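Local coordinates for protein catechol O-methyltransferase (Niastella koreensis GR20-10, PDB 7CVX) that transfers a methyl group from S-adenosyl-L-methionine to catechol-like compounds, using a magnesium ion and making the meta and para O-methylated forms of protocatechuic acid in equal proportion, at residues B[37-42]-B[65-70]. Numbering follows the deposited sequence.
Sequences PAISVS and GTLAGY. With SAH (S-adenosyl-L-homocysteine), chain F; DHB (3,4-dihydroxybenzoic acid), chain G.
L67 reaches from 65-70 toward P37, I39 and S40 of 37-42, a worked example of two loops closing around a ligand they share, here S-adenosyl-L-homocysteine. With CG anti to the backbone N (chi1 -167°), the side chain leaves the turn toward the other loop. Its CB rests on the homocysteine chain, 3.6 Å from CB of SAH. Beyond CG the branches part: CD1 packs against P37 CG at 3.7 Å and lies equally near the ribose O3', while CD2 meets P37 O, I39 CG1 (3.8 Å) and the backbone N of S40. P37 CG and I39 CD1 also border the dihydroxybenzoate. This is the class I, Rossmann-like methyltransferase arrangement: the glycine-containing loop after strand 60-64 runs alongside the homocysteine part of SAH, with a type II' turn from T66 to G69 leading into helix 70-76. The amino acid end of SAH ties the loops together, its N donating to G65 O and its O accepting from V41 N (2.9 Å, 155°). Farther along, CB of Y70 lies 3.6 Å from both CB and OG of S40. The ring, sent out anti to its own backbone N (chi1 -170°), brings CE1 to 3.3 Å from V41 O in an oblique approach, while V41 CG2 meets the ring edge in plane. An alanine here would keep the CB contact with S40 but would probably open a gap beside V41 and leave E20 without its bond to the phenol OH. S42, at the N-cap of helix 43-55, turns its OG to Q45 N.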
ATOM      1  N   PRO B  37      -6.744  10.596  22.918  1.00 13.77           N
ATOM      2  CA  PRO B  37      -5.503   9.883  22.651  1.00 14.35           C
ATOM      3  C   PRO B  37      -4.848  10.378  21.358  1.00 15.42           C
ATOM      4  O   PRO B  37      -5.550  10.614  20.361  1.00 15.79           O
ATOM      5  CB  PRO B  37      -5.984   8.432  22.516  1.00 13.43           C
ATOM      6  CG  PRO B  37      -7.418   8.529  22.049  1.00 14.21           C
ATOM      7  CD  PRO B  37      -7.939   9.734  22.796  1.00 12.85           C
ATOM      8  N   ALA B  38      -3.521  10.494  21.378  1.00 14.55           N
ATOM      9  CA  ALA B  38      -2.712  10.919  20.222  1.00 16.22           C
ATOM     10  C   ALA B  38      -2.443   9.699  19.341  1.00 15.50           C
ATOM     11  O   ALA B  38      -1.275   9.301  19.178  1.00 17.49           O
ATOM     12  CB  ALA B  38      -1.457  11.584  20.723  1.00 16.36           C
ATOM     13  N   ILE B  39      -3.508   9.101  18.812  1.00 14.42           N
ATOM     14  CA  ILE B  39      -3.445   7.782  18.135  1.00 14.75           C
ATOM     15  C   ILE B  39      -3.962   7.911  16.697  1.00 14.09           C
ATOM     16  O   ILE B  39      -4.142   6.857  16.074  1.00 15.96           O
ATOM     17  CB  ILE B  39      -4.213   6.712  18.927  1.00 14.96           C
ATOM     18  CG1 ILE B  39      -5.722   6.981  19.054  1.00 14.46           C
ATOM     19  CG2 ILE B  39      -3.551   6.493  20.267  1.00 16.36           C
ATOM     20  CD1 ILE B  39      -6.484   5.872  19.771  1.00 15.42           C
ATOM     21  N   SER B  40      -4.138   9.123  16.128  1.00 13.38           N
ATOM     22  CA  SER B  40      -4.440   9.256  14.679  1.00 13.64           C
ATOM     23  C   SER B  40      -3.397   8.505  13.832  1.00 12.80           C
ATOM     24  O   SER B  40      -2.252   8.340  14.271  1.00 12.68           O
ATOM     25  CB  SER B  40      -4.493  10.707  14.201  1.00 13.51           C
ATOM     26  OG  SER B  40      -5.054  11.572  15.200  1.00 15.89           O
ATOM     27  N   VAL B  41      -3.746   8.212  12.582  1.00 13.75           N
ATOM     28  CA  VAL B  41      -2.720   7.802  11.575  1.00 12.52           C
ATOM     29  C   VAL B  41      -1.599   8.859  11.567  1.00 13.31           C
ATOM     30  O   VAL B  41      -1.854  10.052  11.794  1.00 14.32           O
ATOM     31  CB  VAL B  41      -3.335   7.549  10.179  1.00 13.66           C
ATOM     32  CG1 VAL B  41      -4.309   6.376  10.227  1.00 14.00           C
ATOM     33  CG2 VAL B  41      -4.001   8.793   9.603  1.00 14.88           C
ATOM     34  N   SER B  42      -0.361   8.446  11.291  1.00 13.24           N
ATOM     35  CA  SER B  42       0.751   9.403  11.063  1.00 12.63           C
ATOM     36  C   SER B  42       0.447  10.191   9.795  1.00 13.80           C
ATOM     37  O   SER B  42      -0.386   9.771   8.993  1.00 11.96           O
ATOM     38  CB  SER B  42       2.048   8.674  10.952  1.00 12.43           C
ATOM     39  OG  SER B  42       2.033   7.873   9.764  1.00 13.27           O
ATOM     40  N   GLY B  65     -14.529   4.917  13.405  1.00 14.89           N
ATOM     41  CA  GLY B  65     -13.596   5.451  14.413  1.00 15.91           C
ATOM     42  C   GLY B  65     -13.039   6.776  13.949  1.00 16.73           C
ATOM     43  O   GLY B  65     -12.085   6.776  13.155  1.00 17.11           O
ATOM     44  N   THR B  66     -13.690   7.869  14.328  1.00 17.19           N
ATOM     45  CA  THR B  66     -13.366   9.217  13.811  1.00 15.33           C
ATOM     46  C   THR B  66     -12.227   9.858  14.613  1.00 13.38           C
ATOM     47  O   THR B  66     -11.349  10.515  13.974  1.00 13.28           O
ATOM     48  CB  THR B  66     -14.591  10.132  13.816  1.00 15.16           C
ATOM     49  OG1 THR B  66     -15.713   9.389  13.315  1.00 15.37           O
ATOM     50  CG2 THR B  66     -14.329  11.367  12.975  1.00 15.80           C
ATOM     51  N   LEU B  67     -12.211   9.690  15.936  1.00 13.25           N
ATOM     52  CA  LEU B  67     -11.357  10.481  16.839  1.00 14.14           C
ATOM     53  C   LEU B  67     -11.519  11.956  16.472  1.00 15.49           C
ATOM     54  O   LEU B  67     -12.658  12.415  16.528  1.00 16.90           O
ATOM     55  CB  LEU B  67      -9.929   9.930  16.766  1.00 14.61           C
ATOM     56  CG  LEU B  67      -8.964  10.400  17.843  1.00 14.01           C
ATOM     57  CD1 LEU B  67      -9.354   9.867  19.209  1.00 14.52           C
ATOM     58  CD2 LEU B  67      -7.539   9.926  17.542  1.00 14.95           C
ATOM     59  N   ALA B  68     -10.477  12.652  16.025  1.00 12.90           N
ATOM     60  CA  ALA B  68     -10.493  14.111  15.830  1.00 13.50           C
ATOM     61  C   ALA B  68     -10.666  14.394  14.339  1.00 12.82           C
ATOM     62  O   ALA B  68     -10.639  15.548  13.946  1.00 14.41           O
ATOM     63  CB  ALA B  68      -9.256  14.734  16.429  1.00 14.79           C
ATOM     64  N   GLY B  69     -10.874  13.340  13.532  1.00 12.20           N
ATOM     65  CA  GLY B  69     -11.051  13.483  12.078  1.00 13.23           C
ATOM     66  C   GLY B  69      -9.747  13.610  11.303  1.00 13.53           C
ATOM     67  O   GLY B  69      -9.807  14.002  10.148  1.00 12.17           O
ATOM     68  N   TYR B  70      -8.592  13.334  11.900  1.00 14.06           N
ATOM     69  CA  TYR B  70      -7.305  13.397  11.151  1.00 12.70           C
ATOM     70  C   TYR B  70      -7.318  12.458   9.918  1.00 13.30           C
ATOM     71  O   TYR B  70      -7.115  12.921   8.791  1.00 12.88           O
ATOM     72  CB  TYR B  70      -6.161  13.189  12.149  1.00 13.91           C
ATOM     73  CG  TYR B  70      -4.818  13.471  11.536  1.00 12.89           C
ATOM     74  CD1 TYR B  70      -4.151  12.480  10.864  1.00 12.13           C
ATOM     75  CD2 TYR B  70      -4.237  14.716  11.601  1.00 13.07           C
ATOM     76  CE1 TYR B  70      -2.926  12.727  10.270  1.00 13.12           C
ATOM     77  CE2 TYR B  70      -3.039  14.999  10.978  1.00 15.04           C
ATOM     78  CZ  TYR B  70      -2.387  14.003  10.279  1.00 14.07           C
ATOM     79  OH  TYR B  70      -1.195  14.192   9.643  1.00 14.92           O
TER
HETATM   80  N   SAH F 301      -9.294   6.899  12.495  1.00 16.01           N
HETATM   81  CA  SAH F 301      -8.786   7.943  13.429  1.00 14.44           C
HETATM   82  CB  SAH F 301      -8.413   7.323  14.774  1.00 14.87           C
HETATM   83  CG  SAH F 301      -9.558   6.528  15.396  1.00 13.76           C
HETATM   84  SD  SAH F 301      -9.148   6.118  17.105  1.00 14.14           S
HETATM   85  C   SAH F 301      -7.529   8.607  12.867  1.00 17.09           C
HETATM   86  O   SAH F 301      -6.580   7.896  12.489  1.00 14.43           O
HETATM   87  OXT SAH F 301      -7.466   9.860  12.860  1.00 17.54           O
HETATM   88  C5' SAH F 301     -10.537   5.039  17.551  1.00 14.88           C
HETATM   89  C4' SAH F 301     -11.844   5.747  17.723  1.00 13.87           C
HETATM   90  O4' SAH F 301     -12.896   4.767  17.780  1.00 15.77           O
HETATM   91  C3' SAH F 301     -12.001   6.633  18.966  1.00 14.51           C
HETATM   92  O3' SAH F 301     -12.445   7.926  18.567  1.00 13.67           O
HETATM   93  C2' SAH F 301     -13.086   5.903  19.771  1.00 15.00           C
HETATM   94  O2' SAH F 301     -13.873   6.770  20.540  1.00 16.55           O
HETATM   95  C1' SAH F 301     -13.882   5.231  18.650  1.00 14.42           C
HETATM   96  N9  SAH F 301     -14.648   4.075  19.081  1.00 13.73           N
HETATM   97  C8  SAH F 301     -14.386   3.206  20.120  1.00 16.22           C
HETATM   98  N7  SAH F 301     -15.317   2.268  20.247  1.00 16.72           N
HETATM   99  C5  SAH F 301     -16.199   2.541  19.205  1.00 14.96           C
HETATM  100  C6  SAH F 301     -17.403   1.936  18.788  1.00 15.71           C
HETATM  101  N6  SAH F 301     -17.914   0.872  19.386  1.00 16.15           N
HETATM  102  N1  SAH F 301     -18.077   2.487  17.748  1.00 17.80           N
HETATM  103  C2  SAH F 301     -17.569   3.575  17.157  1.00 16.60           C
HETATM  104  N3  SAH F 301     -16.433   4.216  17.443  1.00 15.38           N
HETATM  105  C4  SAH F 301     -15.813   3.663  18.505  1.00 14.40           C
HETATM  106  C1  DHB G 302      -9.427   6.206  24.105  1.00 23.44           C
HETATM  107  C2  DHB G 302     -10.051   5.812  22.909  1.00 24.73           C
HETATM  108  C3  DHB G 302      -9.445   4.834  22.109  1.00 25.99           C
HETATM  109  O3  DHB G 302     -10.041   4.413  20.955  1.00 28.58           O
HETATM  110  C4  DHB G 302      -8.239   4.242  22.513  1.00 24.51           C
HETATM  111  O4  DHB G 302      -7.627   3.290  21.739  1.00 21.21           O
HETATM  112  C5  DHB G 302      -7.630   4.651  23.693  1.00 25.75           C
HETATM  113  C6  DHB G 302      -8.226   5.622  24.480  1.00 23.50           C
HETATM  114  C   DHB G 302     -10.009   7.270  24.963  1.00 22.79           C
HETATM  115  O1  DHB G 302      -9.391   7.539  26.035  1.00 23.55           O
HETATM  116  O2  DHB G 302     -11.050   7.845  24.565  1.00 25.87           O